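Local coordinates for exported protein (Bacteroides fragilis, PDB 3MSW), which is of unknown function but folds into a single-layer antiparallel sheet of beta-hairpins and is probably an exported protein, at residues 44-47 and 48-51; 61-64 and 65-69; 104-107 and 108-112. All coordinates share one frame; numbering follows the deposited sequence.

Contact 1: 44-47 and 48-51; sequences SYDT and DQQK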
loop_
_atom_site.group_PDB
_atom_site.type_symbol
_atom_site.label_atom_id
_atom_site.label_comp_id
_atom_site.label_asym_id
_atom_site.label_seq_id
_atom_site.Cartn_x
_atom_site.Cartn_y
_atom_site.Cartn_z
ATOM N N SER A 44 -6.447 5.413 -7.315
ATOM C CA SER A 44 -7.670 5.339 -8.099
ATOM C C SER A 44 -8.842 5.097 -7.119
ATOM O O SER A 44 -8.894 4.075 -6.422
ATOM C CB SER A 44 -7.535 4.235 -9.144
ATOM O OG SER A 44 -8.807 3.878 -9.655
ATOM N N TYR A 45 -9.731 6.085 -7.015
ATOM C CA TYR A 45 -10.870 6.071 -6.096
ATOM C C TYR A 45 -12.121 5.672 -6.825
ATOM O O TYR A 45 -12.275 5.967 -8.015
ATOM C CB TYR A 45 -11.089 7.489 -5.511
ATOM C CG TYR A 45 -9.905 7.978 -4.719
ATOM C CD1 TYR A 45 -9.736 7.615 -3.384
ATOM C CD2 TYR A 45 -8.944 8.799 -5.301
ATOM C CE1 TYR A 45 -8.616 8.018 -2.662
ATOM C CE2 TYR A 45 -7.820 9.209 -4.589
ATOM C CZ TYR A 45 -7.640 8.782 -3.281
ATOM O OH TYR A 45 -6.538 9.185 -2.572
ATOM N N ASP A 46 -13.033 5.048 -6.116
ATOM C CA ASP A 46 -14.364 4.725 -6.644
ATOM C C ASP A 46 -15.301 4.785 -5.471
ATOM O O ASP A 46 -15.461 3.799 -4.737
ATOM C CB ASP A 46 -14.396 3.365 -7.365
ATOM C CG ASP A 46 -15.644 3.125 -8.200
ATOM O OD1 ASP A 46 -16.736 3.589 -7.793
ATOM O OD2 ASP A 46 -15.555 2.370 -9.186
ATOM N N THR A 47 -15.875 5.981 -5.249
ATOM C CA THR A 47 -16.777 6.249 -4.132
ATOM C C THR A 47 -17.988 5.316 -4.157
ATOM O O THR A 47 -18.325 4.752 -3.118
ATOM C CB THR A 47 -17.073 7.770 -4.025
ATOM O OG1 THR A 47 -15.839 8.426 -3.678
ATOM C CG2 THR A 47 -18.132 8.093 -2.966
ATOM N N ASP A 48 -18.613 5.138 -5.350
ATOM C CA ASP A 48 -19.796 4.294 -5.469
ATOM C C ASP A 48 -19.536 2.833 -5.110
ATOM O O ASP A 48 -20.396 2.221 -4.481
ATOM C CB ASP A 48 -20.488 4.467 -6.826
ATOM C CG ASP A 48 -21.189 5.811 -7.019
ATOM O OD1 ASP A 48 -21.283 6.587 -6.037
ATOM O OD2 ASP A 48 -21.658 6.074 -8.142
ATOM N N GLN A 49 -18.361 2.288 -5.453
ATOM C CA GLN A 49 -18.076 0.905 -5.094
ATOM C C GLN A 49 -17.266 0.778 -3.792
ATOM O O GLN A 49 -16.969 -0.336 -3.362
ATOM C CB GLN A 49 -17.582 0.053 -6.299
ATOM C CG GLN A 49 -16.082 0.064 -6.600
ATOM C CD GLN A 49 -15.699 -0.867 -7.739
ATOM O OE1 GLN A 49 -15.932 -2.084 -7.703
ATOM N NE2 GLN A 49 -15.036 -0.329 -8.752
ATOM N N GLN A 50 -16.987 1.932 -3.116
ATOM C CA GLN A 50 -16.260 2.025 -1.837
ATOM C C GLN A 50 -14.911 1.300 -1.898
ATOM O O GLN A 50 -14.521 0.539 -0.997
ATOM C CB GLN A 50 -17.122 1.561 -0.648
ATOM C CG GLN A 50 -18.173 2.608 -0.231
ATOM C CD GLN A 50 -17.523 3.859 0.327
ATOM O OE1 GLN A 50 -17.383 4.877 -0.364
ATOM N NE2 GLN A 50 -17.072 3.802 1.576
ATOM N N LYS A 51 -14.201 1.545 -2.979
ATOM C CA LYS A 51 -12.943 0.858 -3.228
ATOM C C LYS A 51 -11.869 1.827 -3.706
ATOM O O LYS A 51 -12.128 2.630 -4.619
ATOM C CB LYS A 51 -13.218 -0.279 -4.248
ATOM C CG LYS A 51 -12.010 -0.901 -4.939
ATOM C CD LYS A 51 -12.444 -2.092 -5.785
ATOM C CE LYS A 51 -11.371 -2.526 -6.760
ATOM N NZ LYS A 51 -11.777 -2.319 -8.175
HETATM O O HOH W 1 -10.932 2.186 -7.202
HETATM O O HOH W 2 -17.686 6.519 -7.753
#

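Contact 2: 61-64 and 65-69; sequences IFKN and TWETE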
loop_
_atom_site.group_PDB
_atom_site.type_symbol
_atom_site.label_atom_id
_atom_site.label_comp_id
_atom_site.label_asym_id
_atom_site.label_seq_id
_atom_site.Cartn_x
_atom_site.Cartn_y
_atom_site.Cartn_z
ATOM N N ILE A 61 16.650 1.997 -12.437
ATOM C CA ILE A 61 17.876 2.773 -12.713
ATOM C C ILE A 61 18.584 2.372 -14.001
ATOM O O ILE A 61 19.413 3.141 -14.505
ATOM C CB ILE A 61 18.845 2.797 -11.490
ATOM C CG1 ILE A 61 19.442 1.383 -11.214
ATOM C CG2 ILE A 61 18.133 3.392 -10.251
ATOM C CD1 ILE A 61 20.582 1.315 -10.244
ATOM N N PHE A 62 18.303 1.155 -14.506
ATOM C CA PHE A 62 18.972 0.664 -15.716
ATOM C C PHE A 62 18.295 1.200 -16.970
ATOM O O PHE A 62 18.979 1.685 -17.877
ATOM C CB PHE A 62 19.060 -0.875 -15.714
ATOM C CG PHE A 62 19.752 -1.438 -14.490
ATOM C CD1 PHE A 62 21.131 -1.353 -14.350
ATOM C CD2 PHE A 62 19.018 -2.010 -13.457
ATOM C CE1 PHE A 62 21.761 -1.831 -13.198
ATOM C CE2 PHE A 62 19.658 -2.529 -12.327
ATOM C CZ PHE A 62 21.022 -2.431 -12.205
ATOM N N LYS A 63 16.957 1.142 -16.999
ATOM C CA LYS A 63 16.099 1.622 -18.095
ATOM C C LYS A 63 15.693 3.095 -17.947
ATOM O O LYS A 63 15.242 3.689 -18.925
ATOM C CB LYS A 63 14.830 0.758 -18.185
ATOM C CG LYS A 63 15.054 -0.658 -18.710
ATOM C CD LYS A 63 13.803 -1.495 -18.471
ATOM C CE LYS A 63 13.882 -2.890 -19.040
ATOM N NZ LYS A 63 12.756 -3.733 -18.546
ATOM N N ASN A 64 15.827 3.681 -16.735
ATOM C CA ASN A 64 15.420 5.070 -16.433
ATOM C C ASN A 64 13.917 5.291 -16.744
ATOM O O ASN A 64 13.527 6.224 -17.469
ATOM C CB ASN A 64 16.353 6.112 -17.099
ATOM C CG ASN A 64 17.175 6.895 -16.093
ATOM O OD1 ASN A 64 17.832 6.334 -15.206
ATOM N ND2 ASN A 64 17.130 8.215 -16.181
ATOM N N THR A 65 13.091 4.357 -16.239
ATOM C CA THR A 65 11.642 4.326 -16.414
ATOM C C THR A 65 11.024 3.796 -15.111
ATOM O O THR A 65 11.728 3.179 -14.282
ATOM C CB THR A 65 11.243 3.371 -17.581
ATOM O OG1 THR A 65 11.646 2.033 -17.275
ATOM C CG2 THR A 65 11.827 3.789 -18.950
ATOM N N TRP A 66 9.705 3.951 -14.975
ATOM C CA TRP A 66 8.985 3.388 -13.837
ATOM C C TRP A 66 8.617 1.950 -14.181
ATOM O O TRP A 66 8.351 1.639 -15.344
ATOM C CB TRP A 66 7.670 4.160 -13.569
ATOM C CG TRP A 66 7.872 5.562 -13.080
ATOM C CD1 TRP A 66 7.671 6.712 -13.783
ATOM C CD2 TRP A 66 8.388 5.958 -11.801
ATOM N NE1 TRP A 66 7.919 7.805 -12.980
ATOM C CE2 TRP A 66 8.391 7.373 -11.770
ATOM C CE3 TRP A 66 8.776 5.256 -10.647
ATOM C CZ2 TRP A 66 8.835 8.096 -10.659
ATOM C CZ3 TRP A 66 9.240 5.974 -9.558
ATOM C CH2 TRP A 66 9.259 7.377 -9.566
ATOM N N GLU A 67 8.604 1.088 -13.171
ATOM C CA GLU A 67 8.195 -0.304 -13.315
ATOM C C GLU A 67 7.213 -0.655 -12.228
ATOM O O GLU A 67 7.393 -0.222 -11.090
ATOM C CB GLU A 67 9.384 -1.240 -13.235
ATOM C CG GLU A 67 9.496 -2.118 -14.461
ATOM C CD GLU A 67 10.925 -2.316 -14.908
ATOM O OE1 GLU A 67 11.777 -2.612 -14.042
ATOM O OE2 GLU A 67 11.198 -2.159 -16.118
ATOM N N THR A 68 6.177 -1.436 -12.589
ATOM C CA THR A 68 5.109 -1.899 -11.708
ATOM C C THR A 68 5.749 -2.726 -10.572
ATOM O O THR A 68 6.540 -3.650 -10.838
ATOM C CB THR A 68 4.116 -2.750 -12.524
ATOM O OG1 THR A 68 3.727 -2.068 -13.717
ATOM C CG2 THR A 68 2.905 -3.125 -11.742
ATOM N N GLU A 69 5.447 -2.362 -9.332
ATOM C CA GLU A 69 5.986 -3.054 -8.163
ATOM C C GLU A 69 4.883 -3.802 -7.406
ATOM O O GLU A 69 5.020 -5.000 -7.117
ATOM C CB GLU A 69 6.720 -2.056 -7.240
ATOM C CG GLU A 69 7.148 -2.660 -5.901
ATOM C CD GLU A 69 8.005 -1.793 -5.001
ATOM O OE1 GLU A 69 9.069 -1.327 -5.458
ATOM O OE2 GLU A 69 7.671 -1.672 -3.804
#

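Contact 3: 104-107 and 108-112; sequences ITDN and NNQLI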
loop_
_atom_site.group_PDB
_atom_site.type_symbol
_atom_site.label_atom_id
_atom_site.label_comp_id
_atom_site.label_asym_id
_atom_site.label_seq_id
_atom_site.Cartn_x
_atom_site.Cartn_y
_atom_site.Cartn_z
ATOM N N ILE A 104 -11.981 -4.290 11.782
ATOM C CA ILE A 104 -13.369 -4.191 12.176
ATOM C C ILE A 104 -13.494 -3.135 13.262
ATOM O O ILE A 104 -12.830 -3.238 14.293
ATOM C CB ILE A 104 -13.939 -5.585 12.611
ATOM C CG1 ILE A 104 -13.857 -6.579 11.415
ATOM C CG2 ILE A 104 -15.392 -5.458 13.144
ATOM C CD1 ILE A 104 -13.997 -8.015 11.791
ATOM N N THR A 105 -14.373 -2.134 13.044
ATOM C CA THR A 105 -14.648 -1.130 14.079
ATOM C C THR A 105 -16.089 -1.274 14.559
ATOM O O THR A 105 -16.871 -2.029 13.970
ATOM C CB THR A 105 -14.439 0.312 13.562
ATOM O OG1 THR A 105 -15.512 0.658 12.684
ATOM C CG2 THR A 105 -13.064 0.541 12.915
ATOM N N ASP A 106 -16.452 -0.534 15.611
ATOM C CA ASP A 106 -17.846 -0.456 16.042
ATOM C C ASP A 106 -18.443 0.758 15.295
ATOM O O ASP A 106 -17.775 1.349 14.442
ATOM C CB ASP A 106 -17.988 -0.359 17.583
ATOM C CG ASP A 106 -17.392 0.863 18.267
ATOM O OD1 ASP A 106 -17.087 1.846 17.569
ATOM O OD2 ASP A 106 -17.288 0.853 19.511
ATOM N N ASN A 107 -19.672 1.139 15.623
ATOM C CA ASN A 107 -20.360 2.261 14.990
ATOM C C ASN A 107 -19.748 3.634 15.334
ATOM O O ASN A 107 -20.132 4.620 14.720
ATOM C CB ASN A 107 -21.856 2.222 15.376
ATOM C CG ASN A 107 -22.626 1.010 14.871
ATOM O OD1 ASN A 107 -23.592 0.560 15.501
ATOM N ND2 ASN A 107 -22.257 0.468 13.711
ATOM N N ASN A 108 -18.841 3.709 16.338
ATOM C CA ASN A 108 -18.178 4.968 16.739
ATOM C C ASN A 108 -16.764 5.073 16.192
ATOM O O ASN A 108 -16.037 6.008 16.536
ATOM C CB ASN A 108 -18.170 5.150 18.275
ATOM C CG ASN A 108 -19.513 5.030 18.951
ATOM O OD1 ASN A 108 -20.522 5.567 18.486
ATOM N ND2 ASN A 108 -19.545 4.361 20.101
ATOM N N ASN A 109 -16.376 4.136 15.318
ATOM C CA ASN A 109 -15.039 4.081 14.712
ATOM C C ASN A 109 -13.950 3.646 15.695
ATOM O O ASN A 109 -12.770 3.951 15.494
ATOM C CB ASN A 109 -14.652 5.378 13.962
ATOM C CG ASN A 109 -13.638 5.161 12.895
ATOM O OD1 ASN A 109 -13.612 4.108 12.263
ATOM N ND2 ASN A 109 -12.795 6.168 12.642
ATOM N N GLN A 110 -14.348 2.968 16.778
ATOM C CA GLN A 110 -13.376 2.391 17.707
ATOM C C GLN A 110 -12.980 1.019 17.106
ATOM O O GLN A 110 -13.864 0.235 16.763
ATOM C CB GLN A 110 -14.034 2.200 19.093
ATOM C CG GLN A 110 -13.335 1.165 19.997
ATOM C CD GLN A 110 -11.934 1.568 20.418
ATOM O OE1 GLN A 110 -11.715 2.629 20.979
ATOM N NE2 GLN A 110 -10.982 0.688 20.256
ATOM N N LEU A 111 -11.672 0.718 16.977
ATOM C CA LEU A 111 -11.266 -0.580 16.469
ATOM C C LEU A 111 -11.705 -1.687 17.436
ATOM O O LEU A 111 -11.458 -1.567 18.630
ATOM C CB LEU A 111 -9.736 -0.622 16.314
ATOM C CG LEU A 111 -9.180 -1.879 15.642
ATOM C CD1 LEU A 111 -9.612 -1.956 14.144
ATOM C CD2 LEU A 111 -7.653 -1.943 15.805
ATOM N N ILE A 112 -12.367 -2.746 16.917
ATOM C CA ILE A 112 -12.768 -3.908 17.718
ATOM C C ILE A 112 -11.691 -4.969 17.545
ATOM O O ILE A 112 -11.205 -5.509 18.544
ATOM C CB ILE A 112 -14.155 -4.512 17.336
ATOM C CG1 ILE A 112 -15.318 -3.520 17.550
ATOM C CG2 ILE A 112 -14.407 -5.807 18.151
ATOM C CD1 ILE A 112 -16.633 -3.991 16.906
HETATM O O HOH W 3 -16.852 3.030 21.029
#

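Contact 1: 44-47 and 48-51
D46, the last residue of strand 35-46, receives most of the bonds that the following turn sends back. At the head of the turn D48 makes its link through water: one molecule accepts from D48 N and donates to D46 OD1, which joins the start of the turn to the carboxylate. Q49, in this one of its two modelled conformers, grips the same carboxylate twice. Its backbone N gives a bond of 3.1 Å to D46 OD1, while its side-chain NE2 reaches D46 OD2 at 2.8 Å. Both donors come from above the carboxylate plane, and the amide of Q49 stands 76° to that plane. The side chain of Q49 starts between its backbone N and carbonyl carbon (chi1 87°) and then runs extended, which carries CG over the carboxylate, 3.5 Å from D46 CG, before NE2 meets the oxygen. In this conformer D46 OD1 and OD2 each hold one N-H of a single residue, which would help hold the carboxylate's rotation. Q50, with a left-handed backbone, bonds through its N to T47 O at 3.1 Å. K51 restores the sheet as the antiparallel hydrogen-bonded partner of D46: K51 N to D46 O is nearly straight (3.1 Å, 169°), whereas D46 N to K51 O is bent and weak. A water donating to both S44 O and K51 O bridges the strands beside this pair. The turn links strands 35-46 and 51-60 in a beta-hairpin; on the far side of K51 lies strand 65-77, where Q50 pairs through its backbone with R76 and K51 rests on V73, while Y45 reaches back through its hydroxyl to L19 O in strand 18-27.

Contact 2: 61-64 and 65-69
K63 and E67 carry the charged part of the contact. In the modelled one of two E67 conformers, K63 NZ forms a salt bridge with E67 OE2 at 3.3 Å, approaching on the syn side of the carboxylate, 30° out of its plane. The lysine chain is extended beyond CG and meets the glutamate side chain at about a right angle; K63 CD also lies 3.6 Å from E67 OE2, so the oxygen touches methylene as well as ammonium. The other oxygen, E67 OE1, accepts a hydrogen bond from N60 ND2, so that in this conformer each carboxylate oxygen has a partner. The backbone between them belongs to a G1 beta bulge: N64, in the left-handed region, and T65 both face N60 at the close of the hairpin formed by strands 51-60 and 65-77. N60 OD1 also accepts from the N-H groups of F62 and K63, tying the loop to the end of its first strand. Van der Waals contact comes from T65, whose OG1 sits between its backbone N and carbonyl carbon (chi1 62°) and lies 3.5 Å from K63 CB. Its methyl, T65 CG2, is 3.3 Å from N64 O.

Contact 3: 104-107 and 108-112
A type I beta turn from D106 to N109 closes the hairpin of strands 94-105 and 111-120, with the D106 carboxylate accepting the N-H groups of N108 and Q110. D106 OD1 takes N108 N at 2.8 Å and Q110 N at 3.1 Å, the two arriving from opposite faces of the carboxylate plane. D106 CG lies between its backbone N and carbonyl carbon (chi1 63°), which turns the acid back over the turn. D106 OD2 takes a water shared with N108 ND2 and a hydrogen bond with Y137 OH, so the acid is held at both oxygens. The turn bond itself, N109 N to D106 O, is 3.2 Å long; T105 OG1 gives a second bond to that carbonyl. On the strand side of the turn, D106 N bonds to Q110 O at 2.9 Å and I112 N to I104 O at 2.7 Å, on either side of the non-hydrogen-bonded pair T105 and L111. I112 CD1 packs 3.9 Å from D106 CB and 4.2 Å from I104 CG2. With N109, the last residue of the turn, left-handed, this is a 3:5 hairpin, a type I turn with a G1 beta bulge, to which D106 adds an Asx turn.

Overall arrangement
All three contacts are chain reversals of one antiparallel sheet whose strands follow one another in sequence order, each beside the next. Contact 1 joins strands 35-46 and 51-60, contact 2 joins 51-60 and 65-77, and contact 3 joins 94-105 and 111-120, in that order along the chain. Contacts 1 and 2 therefore share strand 51-60, one at each of its ends, with centres about 28 Å apart. Contact 3 lies about 21 Å from contact 1 and about 40 Å from contact 2, between centres, and none touches another. Such separate, local closures suit a single-layer sheet evolved from repeated beta-hairpins.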